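Local coordinates for 2-hydroxyisobutanoyl-CoA mutase large subunit (Aquincola tertiaricarbonis, PDB 4R3U), which catalyses, together with its small cobalamin-binding partner subunit, the interconversion of 2-hydroxyisobutyryl-CoA and (S)-3-hydroxybutyryl-CoA, at residues Leu186-Val191 with Leu542-Val547; Ile236-Ala241 with Ser536-Pro541; His256-Gly261 with Val301-Phe306. All blocks are in the same frame, centred on the assembly; numbering follows the deposited sequence.

In the fold
Contacts 1 and 2 are neighbours, with centres about 12 Å apart. Both use helix 540-549, which packs on two helices of the barrel, 183-196 and 226-243. They touch directly: Tyr239 OH of contact 2 lies 3.3 Å from Ile544 CD1 and 3.4 Å from Val191 CG1 of contact 1. Contact 3 stands apart, with its centre about 33 Å from that of contact 1 and about 32 Å from that of contact 2. It holds His256 of the substrate pocket and touches cobalamin. Contact 2 is linked to the pocket at one remove: the side chain of Ile236 is about 11 Å from 3-hydroxybutanoyl-CoA and about 4 Å from that of Val208, a substrate-binding residue.

Contact 1: Leu186-Val191 with Leu542-Val547; sequences LLAMYV and LTIELV
Ala188 sits against the backbone of Thr543 and Ile544, and this is the tight part of the contact. Ala188 CB is 3.7 Å from both Ile544 N and Thr543 CG2. The small residue lets the backbones come close, with Ala188 CA only 4.4 Å from Ile544 CA. The axes of the two helical segments approach to 8.3 Å and cross at -69°. Ile544 and Val547 flank the alanine. Ile544 CG1 lies over Ala188 CA, and its CD1 reaches Val191 CG1 at 3.8 Å. Val547 CG2 rests on the Ala188 carbonyl, 3.7 Å from Ala188 O. Val547 CB meets Met189 CG at 3.8 Å. Beyond CG the Met189 chain runs on extended, and its CE touches Val547 CG1 more loosely, at 4.1 Å. The Thr543 hydroxyl is hydrogen-bonded to Leu539 O, four residues earlier in the chain.

The far side of helix 540-549 is more open. Leu542 and Glu545 there are partly exposed and lean on helix 518-532. The whole is apolar helix-helix packing, in which a C-terminal helix lies across helix 183-196, one of the helices around the TIM barrel.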
loop_
_atom_site.group_PDB
_atom_site.type_symbol
_atom_site.label_atom_id
_atom_site.label_comp_id
_atom_site.label_asym_id
_atom_site.label_seq_id
_atom_site.Cartn_x
_atom_site.Cartn_y
_atom_site.Cartn_z
ATOM N N LEU A 186 -33.422 -5.026 15.563
ATOM C CA LEU A 186 -32.139 -5.665 15.859
ATOM C C LEU A 186 -31.505 -5.184 17.149
ATOM O O LEU A 186 -30.936 -6.000 17.872
ATOM C CB LEU A 186 -31.191 -5.617 14.666
ATOM C CG LEU A 186 -31.245 -6.883 13.855
ATOM C CD1 LEU A 186 -32.472 -6.947 13.008
ATOM C CD2 LEU A 186 -30.087 -6.992 13.001
ATOM N N LEU A 187 -31.684 -3.884 17.482
ATOM C CA LEU A 187 -31.228 -3.331 18.751
ATOM C C LEU A 187 -32.044 -3.933 19.927
ATOM O O LEU A 187 -31.476 -4.236 20.981
ATOM C CB LEU A 187 -31.295 -1.787 18.754
ATOM C CG LEU A 187 -30.843 -1.079 20.050
ATOM C CD1 LEU A 187 -29.398 -1.464 20.477
ATOM C CD2 LEU A 187 -31.045 0.410 19.956
ATOM N N ALA A 188 -33.362 -4.122 19.731
ATOM C CA ALA A 188 -34.239 -4.737 20.724
ATOM C C ALA A 188 -33.789 -6.178 20.981
ATOM O O ALA A 188 -33.758 -6.602 22.135
ATOM C CB ALA A 188 -35.676 -4.720 20.241
ATOM N N MET A 189 -33.399 -6.905 19.912
ATOM C CA MET A 189 -32.913 -8.287 19.974
ATOM C C MET A 189 -31.594 -8.372 20.691
ATOM O O MET A 189 -31.388 -9.317 21.472
ATOM C CB MET A 189 -32.773 -8.897 18.578
ATOM C CG MET A 189 -34.073 -9.337 17.969
ATOM S SD MET A 189 -33.839 -9.962 16.293
ATOM C CE MET A 189 -35.547 -10.165 15.787
ATOM N N TYR A 190 -30.699 -7.384 20.437
ATOM C CA TYR A 190 -29.397 -7.321 21.075
ATOM C C TYR A 190 -29.545 -7.141 22.586
ATOM O O TYR A 190 -28.894 -7.861 23.360
ATOM C CB TYR A 190 -28.532 -6.213 20.451
ATOM C CG TYR A 190 -27.052 -6.353 20.751
ATOM C CD1 TYR A 190 -26.270 -7.312 20.099
ATOM C CD2 TYR A 190 -26.420 -5.500 21.649
ATOM C CE1 TYR A 190 -24.895 -7.421 20.346
ATOM C CE2 TYR A 190 -25.048 -5.606 21.912
ATOM C CZ TYR A 190 -24.289 -6.566 21.259
ATOM O OH TYR A 190 -22.935 -6.651 21.514
ATOM N N VAL A 191 -30.441 -6.199 22.995
ATOM C CA VAL A 191 -30.743 -5.890 24.391
ATOM C C VAL A 191 -31.341 -7.117 25.073
ATOM O O VAL A 191 -30.851 -7.515 26.132
ATOM C CB VAL A 191 -31.599 -4.596 24.547
ATOM C CG1 VAL A 191 -32.117 -4.417 25.983
ATOM C CG2 VAL A 191 -30.801 -3.375 24.114
ATOM N N LEU A 542 -41.166 -1.744 24.251
ATOM C CA LEU A 542 -42.136 -2.733 23.787
ATOM C C LEU A 542 -41.607 -3.652 22.706
ATOM O O LEU A 542 -42.026 -4.805 22.675
ATOM C CB LEU A 542 -43.467 -2.071 23.389
ATOM C CG LEU A 542 -44.706 -2.942 23.275
ATOM C CD1 LEU A 542 -44.880 -3.840 24.478
ATOM C CD2 LEU A 542 -45.895 -2.085 23.124
ATOM N N THR A 543 -40.705 -3.153 21.820
ATOM C CA THR A 543 -40.067 -3.962 20.774
ATOM C C THR A 543 -39.147 -5.005 21.470
ATOM O O THR A 543 -39.071 -6.147 20.998
ATOM C CB THR A 543 -39.315 -3.102 19.747
ATOM O OG1 THR A 543 -40.121 -2.007 19.331
ATOM C CG2 THR A 543 -38.891 -3.897 18.514
ATOM N N ILE A 544 -38.494 -4.627 22.608
ATOM C CA ILE A 544 -37.677 -5.545 23.424
ATOM C C ILE A 544 -38.584 -6.684 23.963
ATOM O O ILE A 544 -38.221 -7.855 23.832
ATOM C CB ILE A 544 -36.817 -4.844 24.542
ATOM C CG1 ILE A 544 -35.841 -3.804 23.946
ATOM C CG2 ILE A 544 -36.018 -5.872 25.364
ATOM C CD1 ILE A 544 -35.373 -2.720 24.928
ATOM N N GLU A 545 -39.789 -6.350 24.478
ATOM C CA GLU A 545 -40.734 -7.357 24.973
ATOM C C GLU A 545 -41.265 -8.270 23.868
ATOM O O GLU A 545 -41.364 -9.490 24.052
ATOM C CB GLU A 545 -41.866 -6.712 25.769
ATOM C CG GLU A 545 -41.449 -6.286 27.172
ATOM C CD GLU A 545 -40.728 -7.347 27.988
ATOM O OE1 GLU A 545 -41.324 -8.427 28.205
ATOM O OE2 GLU A 545 -39.544 -7.128 28.345
ATOM N N LEU A 546 -41.513 -7.685 22.697
ATOM C CA LEU A 546 -41.992 -8.391 21.516
ATOM C C LEU A 546 -41.022 -9.469 21.025
ATOM O O LEU A 546 -41.412 -10.636 20.944
ATOM C CB LEU A 546 -42.309 -7.399 20.389
ATOM C CG LEU A 546 -43.711 -6.775 20.414
ATOM C CD1 LEU A 546 -43.746 -5.510 19.573
ATOM C CD2 LEU A 546 -44.774 -7.780 19.955
ATOM N N VAL A 547 -39.778 -9.085 20.692
ATOM C CA VAL A 547 -38.704 -10.010 20.254
ATOM C C VAL A 547 -38.487 -11.174 21.265
ATOM O O VAL A 547 -38.385 -12.341 20.848
ATOM C CB VAL A 547 -37.385 -9.300 19.825
ATOM C CG1 VAL A 547 -37.652 -8.278 18.722
ATOM C CG2 VAL A 547 -36.653 -8.658 20.999
#

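Contact 2: Ile236-Ala241 with Ser536-Pro541; sequences IITYSA and SQNLMP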
loop_
_atom_site.group_PDB
_atom_site.type_symbol
_atom_site.label_atom_id
_atom_site.label_comp_id
_atom_site.label_asym_id
_atom_site.label_seq_id
_atom_site.Cartn_x
_atom_site.Cartn_y
_atom_site.Cartn_z
ATOM N N ILE A 236 -34.226 5.259 18.895
ATOM C CA ILE A 236 -33.005 4.471 19.066
ATOM C C ILE A 236 -32.013 5.319 19.860
ATOM O O ILE A 236 -31.460 4.842 20.852
ATOM C CB ILE A 236 -32.415 3.962 17.719
ATOM C CG1 ILE A 236 -33.352 2.941 17.052
ATOM C CG2 ILE A 236 -31.014 3.387 17.919
ATOM C CD1 ILE A 236 -33.023 2.695 15.513
ATOM N N ILE A 237 -31.845 6.585 19.449
ATOM C CA ILE A 237 -30.919 7.537 20.073
ATOM C C ILE A 237 -31.254 7.824 21.510
ATOM O O ILE A 237 -30.378 7.626 22.352
ATOM C CB ILE A 237 -30.673 8.804 19.202
ATOM C CG1 ILE A 237 -29.795 8.437 17.975
ATOM C CG2 ILE A 237 -30.047 9.957 20.023
ATOM C CD1 ILE A 237 -29.870 9.430 16.816
ATOM N N THR A 238 -32.515 8.233 21.807
ATOM C CA THR A 238 -32.977 8.535 23.182
ATOM C C THR A 238 -32.930 7.328 24.119
ATOM O O THR A 238 -32.534 7.489 25.268
ATOM C CB THR A 238 -34.343 9.203 23.192
ATOM O OG1 THR A 238 -35.313 8.308 22.641
ATOM C CG2 THR A 238 -34.348 10.520 22.432
ATOM N N TYR A 239 -33.330 6.128 23.638
ATOM C CA TYR A 239 -33.307 4.900 24.439
ATOM C C TYR A 239 -31.850 4.573 24.865
ATOM O O TYR A 239 -31.589 4.350 26.057
ATOM C CB TYR A 239 -33.953 3.702 23.684
ATOM C CG TYR A 239 -33.738 2.374 24.386
ATOM C CD1 TYR A 239 -34.567 1.973 25.428
ATOM C CD2 TYR A 239 -32.639 1.569 24.079
ATOM C CE1 TYR A 239 -34.319 0.798 26.139
ATOM C CE2 TYR A 239 -32.368 0.404 24.801
ATOM C CZ TYR A 239 -33.226 0.009 25.814
ATOM O OH TYR A 239 -32.982 -1.151 26.514
ATOM N N SER A 240 -30.937 4.499 23.873
ATOM C CA SER A 240 -29.518 4.210 24.077
ATOM C C SER A 240 -28.854 5.171 25.059
ATOM O O SER A 240 -28.075 4.722 25.897
ATOM C CB SER A 240 -28.766 4.241 22.753
ATOM O OG SER A 240 -29.109 3.116 21.969
ATOM N N ALA A 241 -29.166 6.487 24.961
ATOM C CA ALA A 241 -28.612 7.527 25.831
ATOM C C ALA A 241 -28.964 7.269 27.289
ATOM O O ALA A 241 -28.111 7.419 28.168
ATOM C CB ALA A 241 -29.117 8.893 25.406
ATOM N N SER A 536 -44.466 11.191 20.872
ATOM C CA SER A 536 -43.652 11.493 22.054
ATOM C C SER A 536 -43.118 10.239 22.794
ATOM O O SER A 536 -42.099 10.326 23.500
ATOM C CB SER A 536 -44.414 12.409 23.009
ATOM O OG SER A 536 -45.455 11.708 23.666
ATOM N N GLN A 537 -43.811 9.092 22.639
ATOM C CA GLN A 537 -43.446 7.821 23.270
ATOM C C GLN A 537 -42.303 7.118 22.543
ATOM O O GLN A 537 -42.142 7.316 21.345
ATOM C CB GLN A 537 -44.669 6.902 23.352
ATOM C CG GLN A 537 -45.555 7.172 24.574
ATOM C CD GLN A 537 -46.690 6.189 24.632
ATOM O OE1 GLN A 537 -46.488 4.971 24.652
ATOM N NE2 GLN A 537 -47.917 6.696 24.655
ATOM N N ASN A 538 -41.506 6.299 23.258
ATOM C CA ASN A 538 -40.393 5.551 22.666
ATOM C C ASN A 538 -40.833 4.109 22.317
ATOM O O ASN A 538 -41.493 3.439 23.124
ATOM C CB ASN A 538 -39.161 5.572 23.570
ATOM C CG ASN A 538 -37.866 5.185 22.880
ATOM O OD1 ASN A 538 -37.741 4.113 22.288
ATOM N ND2 ASN A 538 -36.857 6.030 22.962
ATOM N N LEU A 539 -40.478 3.650 21.099
ATOM C CA LEU A 539 -40.833 2.325 20.573
ATOM C C LEU A 539 -39.984 1.202 21.126
ATOM O O LEU A 539 -40.395 0.047 21.059
ATOM C CB LEU A 539 -40.737 2.307 19.038
ATOM C CG LEU A 539 -41.824 3.048 18.268
ATOM C CD1 LEU A 539 -41.439 3.195 16.822
ATOM C CD2 LEU A 539 -43.143 2.348 18.364
ATOM N N MET A 540 -38.789 1.530 21.636
ATOM C CA MET A 540 -37.819 0.552 22.136
ATOM C C MET A 540 -38.264 -0.417 23.230
ATOM O O MET A 540 -38.138 -1.622 23.000
ATOM C CB MET A 540 -36.455 1.184 22.427
ATOM C CG MET A 540 -35.698 1.587 21.165
ATOM S SD MET A 540 -35.373 0.226 20.025
ATOM C CE MET A 540 -34.455 -0.906 21.084
ATOM N N PRO A 541 -38.792 0.042 24.395
ATOM C CA PRO A 541 -39.195 -0.914 25.450
ATOM C C PRO A 541 -40.112 -2.057 25.023
ATOM O O PRO A 541 -39.857 -3.206 25.389
ATOM C CB PRO A 541 -39.849 -0.023 26.504
ATOM C CG PRO A 541 -39.253 1.292 26.302
ATOM C CD PRO A 541 -39.014 1.437 24.844
#
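Tyr239 and Met540 cross at about a right angle and form the apolar half of this contact. It joins a helix of the TIM barrel, 226-243, to the start of helix 540-549, where Asn538 makes a capping bond. Tyr239 CG stands anti to the backbone N (chi1 170°), which sets CG against Met540 CB. Tyr239 CG and Tyr239 CD1 both lie 3.6 Å from Met540 CB, and Met540 CG meets Tyr239 CB at 3.7 Å. The methionine chain then bends twice, at chi2 and chi3. Its side chain also packs on Trp184 of helix 183-196. Ile236 adds a looser touch, its CA 4.5 Å from Met540 CG.

The polar half lies beside it. Asn538 and Thr238 slide past each other in opposite directions. Asn538 ND2 comes within 2.8 Å of Thr238 OG1 and is 3.6 Å from Tyr239 N. The same ND2 donates to Asp235 O, and Thr238 OG1 is hydrogen-bonded to Arg234 O. The side chain of Asp235 accepts from Leu539 N. Helix 226-243 thus holds the turn before helix 540-549 through both a backbone carbonyl and a carboxylate.

The two ends of the Asn538 amide have separate tasks. The ND2 end faces helix 226-243. The OD1 end turns back to its own chain and takes up the amide hydrogen of Met540. These bonds probably fix the rotation of the amide group. The cap itself is well formed: Met540 N is 2.9 Å from Asn538 OD1, in the plane of the amide carbonyl, with an N-H...O angle of 160°.

Contact 3: His256-Gly261 with Val301-Phe306; sequences HISEAG and VSQGDF. With 3HC (3-hydroxybutanoyl-coenzyme A), chain E.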
loop_
_atom_site.group_PDB
_atom_site.type_symbol
_atom_site.label_atom_id
_atom_site.label_comp_id
_atom_site.label_asym_id
_atom_site.label_seq_id
_atom_site.Cartn_x
_atom_site.Cartn_y
_atom_site.Cartn_z
ATOM N N HIS A 256 -21.920 5.415 1.800
ATOM C CA HIS A 256 -22.934 5.069 0.815
ATOM C C HIS A 256 -23.187 6.196 -0.148
ATOM O O HIS A 256 -23.488 5.926 -1.309
ATOM C CB HIS A 256 -24.216 4.630 1.520
ATOM C CG HIS A 256 -23.954 3.755 2.709
ATOM N ND1 HIS A 256 -23.709 4.301 3.970
ATOM C CD2 HIS A 256 -23.871 2.408 2.791
ATOM C CE1 HIS A 256 -23.510 3.266 4.770
ATOM N NE2 HIS A 256 -23.604 2.109 4.109
ATOM N N ILE A 257 -23.092 7.469 0.335
ATOM C CA ILE A 257 -23.250 8.669 -0.489
ATOM C C ILE A 257 -22.098 8.653 -1.507
ATOM O O ILE A 257 -22.350 8.789 -2.711
ATOM C CB ILE A 257 -23.330 9.979 0.382
ATOM C CG1 ILE A 257 -24.646 10.031 1.220
ATOM C CG2 ILE A 257 -23.176 11.270 -0.471
ATOM C CD1 ILE A 257 -24.562 10.847 2.514
ATOM N N SER A 258 -20.848 8.412 -1.034
ATOM C CA SER A 258 -19.681 8.315 -1.927
ATOM C C SER A 258 -19.849 7.170 -2.940
ATOM O O SER A 258 -19.708 7.373 -4.151
ATOM C CB SER A 258 -18.404 8.102 -1.123
ATOM O OG SER A 258 -17.282 8.139 -1.986
ATOM N N GLU A 259 -20.132 5.967 -2.424
ATOM C CA GLU A 259 -20.298 4.748 -3.218
ATOM C C GLU A 259 -21.468 4.796 -4.225
ATOM O O GLU A 259 -21.420 4.094 -5.252
ATOM C CB GLU A 259 -20.328 3.522 -2.313
ATOM C CG GLU A 259 -18.987 3.264 -1.652
ATOM C CD GLU A 259 -17.977 2.531 -2.507
ATOM O OE1 GLU A 259 -16.859 3.061 -2.691
ATOM O OE2 GLU A 259 -18.317 1.441 -3.022
ATOM N N ALA A 260 -22.483 5.654 -3.949
ATOM C CA ALA A 260 -23.609 5.919 -4.848
ATOM C C ALA A 260 -23.144 6.832 -6.027
ATOM O O ALA A 260 -23.920 7.076 -6.947
ATOM C CB ALA A 260 -24.750 6.581 -4.089
ATOM N N GLY A 261 -21.925 7.381 -5.921
ATOM C CA GLY A 261 -21.271 8.209 -6.930
ATOM C C GLY A 261 -20.936 9.633 -6.564
ATOM O O GLY A 261 -20.719 10.454 -7.462
ATOM N N VAL A 301 -15.978 6.728 3.871
ATOM C CA VAL A 301 -15.141 5.947 2.966
ATOM C C VAL A 301 -13.708 6.528 3.036
ATOM O O VAL A 301 -13.519 7.696 3.418
ATOM C CB VAL A 301 -15.692 6.006 1.481
ATOM C CG1 VAL A 301 -15.525 7.398 0.868
ATOM C CG2 VAL A 301 -15.053 4.954 0.598
ATOM N N SER A 302 -12.728 5.729 2.619
ATOM C CA SER A 302 -11.368 6.171 2.387
ATOM C C SER A 302 -11.206 5.898 0.906
ATOM O O SER A 302 -11.054 4.740 0.480
ATOM C CB SER A 302 -10.358 5.376 3.195
ATOM O OG SER A 302 -9.075 5.883 2.870
ATOM N N GLN A 303 -11.390 6.959 0.106
ATOM C CA GLN A 303 -11.313 6.899 -1.346
ATOM C C GLN A 303 -9.883 6.956 -1.833
ATOM O O GLN A 303 -8.931 6.980 -1.012
ATOM C CB GLN A 303 -12.207 7.955 -2.027
ATOM C CG GLN A 303 -13.473 7.391 -2.653
ATOM C CD GLN A 303 -13.322 6.872 -4.084
ATOM O OE1 GLN A 303 -12.334 7.110 -4.812
ATOM N NE2 GLN A 303 -14.342 6.168 -4.533
ATOM N N GLY A 304 -9.763 6.932 -3.182
ATOM C CA GLY A 304 -8.521 6.850 -3.915
ATOM C C GLY A 304 -7.612 8.028 -3.856
ATOM O O GLY A 304 -6.426 7.826 -4.074
ATOM N N ASP A 305 -8.123 9.272 -3.662
ATOM C CA ASP A 305 -7.191 10.415 -3.635
ATOM C C ASP A 305 -6.587 10.483 -2.248
ATOM O O ASP A 305 -7.219 10.970 -1.289
ATOM C CB ASP A 305 -7.826 11.749 -4.062
ATOM C CG ASP A 305 -6.819 12.815 -4.487
ATOM O OD1 ASP A 305 -5.898 13.138 -3.676
ATOM O OD2 ASP A 305 -6.969 13.365 -5.612
ATOM N N PHE A 306 -5.382 9.915 -2.139
ATOM C CA PHE A 306 -4.644 9.786 -0.894
ATOM C C PHE A 306 -4.715 10.989 0.063
ATOM O O PHE A 306 -5.162 10.823 1.199
ATOM C CB PHE A 306 -3.198 9.340 -1.179
ATOM C CG PHE A 306 -2.417 8.980 0.057
ATOM C CD1 PHE A 306 -2.582 7.737 0.662
ATOM C CD2 PHE A 306 -1.518 9.886 0.622
ATOM C CE1 PHE A 306 -1.876 7.404 1.817
ATOM C CE2 PHE A 306 -0.787 9.545 1.762
ATOM C CZ PHE A 306 -0.973 8.305 2.356
HETATM N N1A 3HC E . -7.029 6.123 24.746
HETATM C C2A 3HC E . -7.974 5.719 25.812
HETATM N N3A 3HC E . -9.177 5.073 25.272
HETATM C C4A 3HC E . -9.346 4.883 23.942
HETATM C C5A 3HC E . -8.429 5.291 23.039
HETATM C C6A 3HC E . -7.303 5.919 23.445
HETATM N N6A 3HC E . -6.436 6.302 22.508
HETATM N N7A 3HC E . -8.883 4.949 21.830
HETATM C C8A 3HC E . -10.052 4.334 21.982
HETATM N N9A 3HC E . -10.352 4.321 23.277
HETATM C C1B 3HC E . -11.553 3.751 23.961
HETATM C C2B 3HC E . -12.834 4.466 23.582
HETATM O O2B 3HC E . -13.069 5.607 24.414
HETATM C C3B 3HC E . -13.877 3.381 23.794
HETATM O O3B 3HC E . -14.236 3.276 25.193
HETATM P P3B 3HC E . -15.760 3.136 25.710
HETATM O O7A 3HC E . -16.211 1.876 25.084
HETATM O O8A 3HC E . -15.574 3.064 27.180
HETATM O O9A 3HC E . -16.384 4.380 25.206
HETATM C C4B 3HC E . -13.145 2.104 23.396
HETATM O O4B 3HC E . -11.718 2.378 23.541
HETATM C C5B 3HC E . -13.508 1.678 21.962
HETATM O O5B 3HC E . -12.886 2.568 21.008
HETATM P P1A 3HC E . -13.719 3.516 19.979
HETATM O O1A 3HC E . -15.074 3.838 20.503
HETATM O O2A 3HC E . -12.845 4.630 19.574
HETATM O O3A 3HC E . -13.762 2.458 18.724
HETATM P P2A 3HC E . -14.976 1.459 18.311
HETATM O O4A 3HC E . -14.528 0.666 17.157
HETATM O O5A 3HC E . -15.522 0.750 19.495
HETATM O O6A 3HC E . -16.065 2.509 17.851
HETATM C CBP 3HC E . -17.398 3.849 16.334
HETATM C CCP 3HC E . -15.989 3.306 16.656
HETATM C CDP 3HC E . -17.748 4.845 17.448
HETATM C CEP 3HC E . -17.355 4.622 15.011
HETATM C CAP 3HC E . -18.457 2.697 16.296
HETATM O OAP 3HC E . -19.819 3.146 16.129
HETATM C C9P 3HC E . -18.128 1.479 15.385
HETATM O O9P 3HC E . -17.464 0.529 15.804
HETATM N N8P 3HC E . -18.688 1.484 14.165
HETATM C C7P 3HC E . -18.509 0.356 13.243
HETATM C C6P 3HC E . -19.444 0.496 12.050
HETATM C C5P 3HC E . -19.222 -0.603 11.005
HETATM O O5P 3HC E . -18.309 -1.429 11.091
HETATM N N4P 3HC E . -20.115 -0.565 10.011
HETATM C C3P 3HC E . -20.081 -1.501 8.897
HETATM C C2P 3HC E . -20.775 -0.849 7.732
HETATM S S1P 3HC E . -20.712 -1.888 6.241
HETATM C C1 3HC E . -21.661 -0.800 5.166
HETATM O O1 3HC E . -22.671 -0.197 5.524
HETATM C C2 3HC E . -21.095 -0.567 3.754
HETATM C C3 3HC E . -21.383 -1.737 2.810
HETATM O O3 3HC E . -20.844 -2.932 3.362
HETATM C C4 3HC E . -22.890 -1.893 2.554
#
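Ser258 lays its hydroxyl against a methyl of Val301, with OG 3.4 Å from Val301 CG1 and CB 3.6 Å from the same carbon. The serine OG stands anti to its backbone N (chi1 -174°), which carries it toward the strand. Gln303 CG comes in beside it, 3.9 Å from Ser258 OG. Glu259 reaches the strand less closely, its OE1 4.2 Å from Val301 CG2. That oxygen is bonded to Ala347 N, outside the contact.

Gln303 is bent at chi2 and folds onto its own chain. Its OE1 accepts from Gly304 N at 3.0 Å with a nearly straight N-H...O angle of 179°, although the donor lies above the carbonyl plane. Gly261, with positive phi, follows the short helix in a Schellman motif. Asp305 is the N-cap of the next helix, 306-327.

The segment 256-261 also faces the cofactor and the substrate. His256, Glu259 and Ala260 touch cobalamin, and Glu259 O accepts from Arg31 of the small subunit. His256 meets the substrate edge-on: NE2 donates to the thioester oxygen O1 of 3-hydroxybutanoyl-CoA at 2.9 Å, and O1 lies in the plane of the ring. NE2 makes the same bond to the 2-hydroxyisobutyryl-CoA modelled in this site. The ring of Phe299 stands steeply against the imidazole. A donor placed in this way would orient the thioester and probably polarise its C=O bond in both isomers, beside the cobalamin.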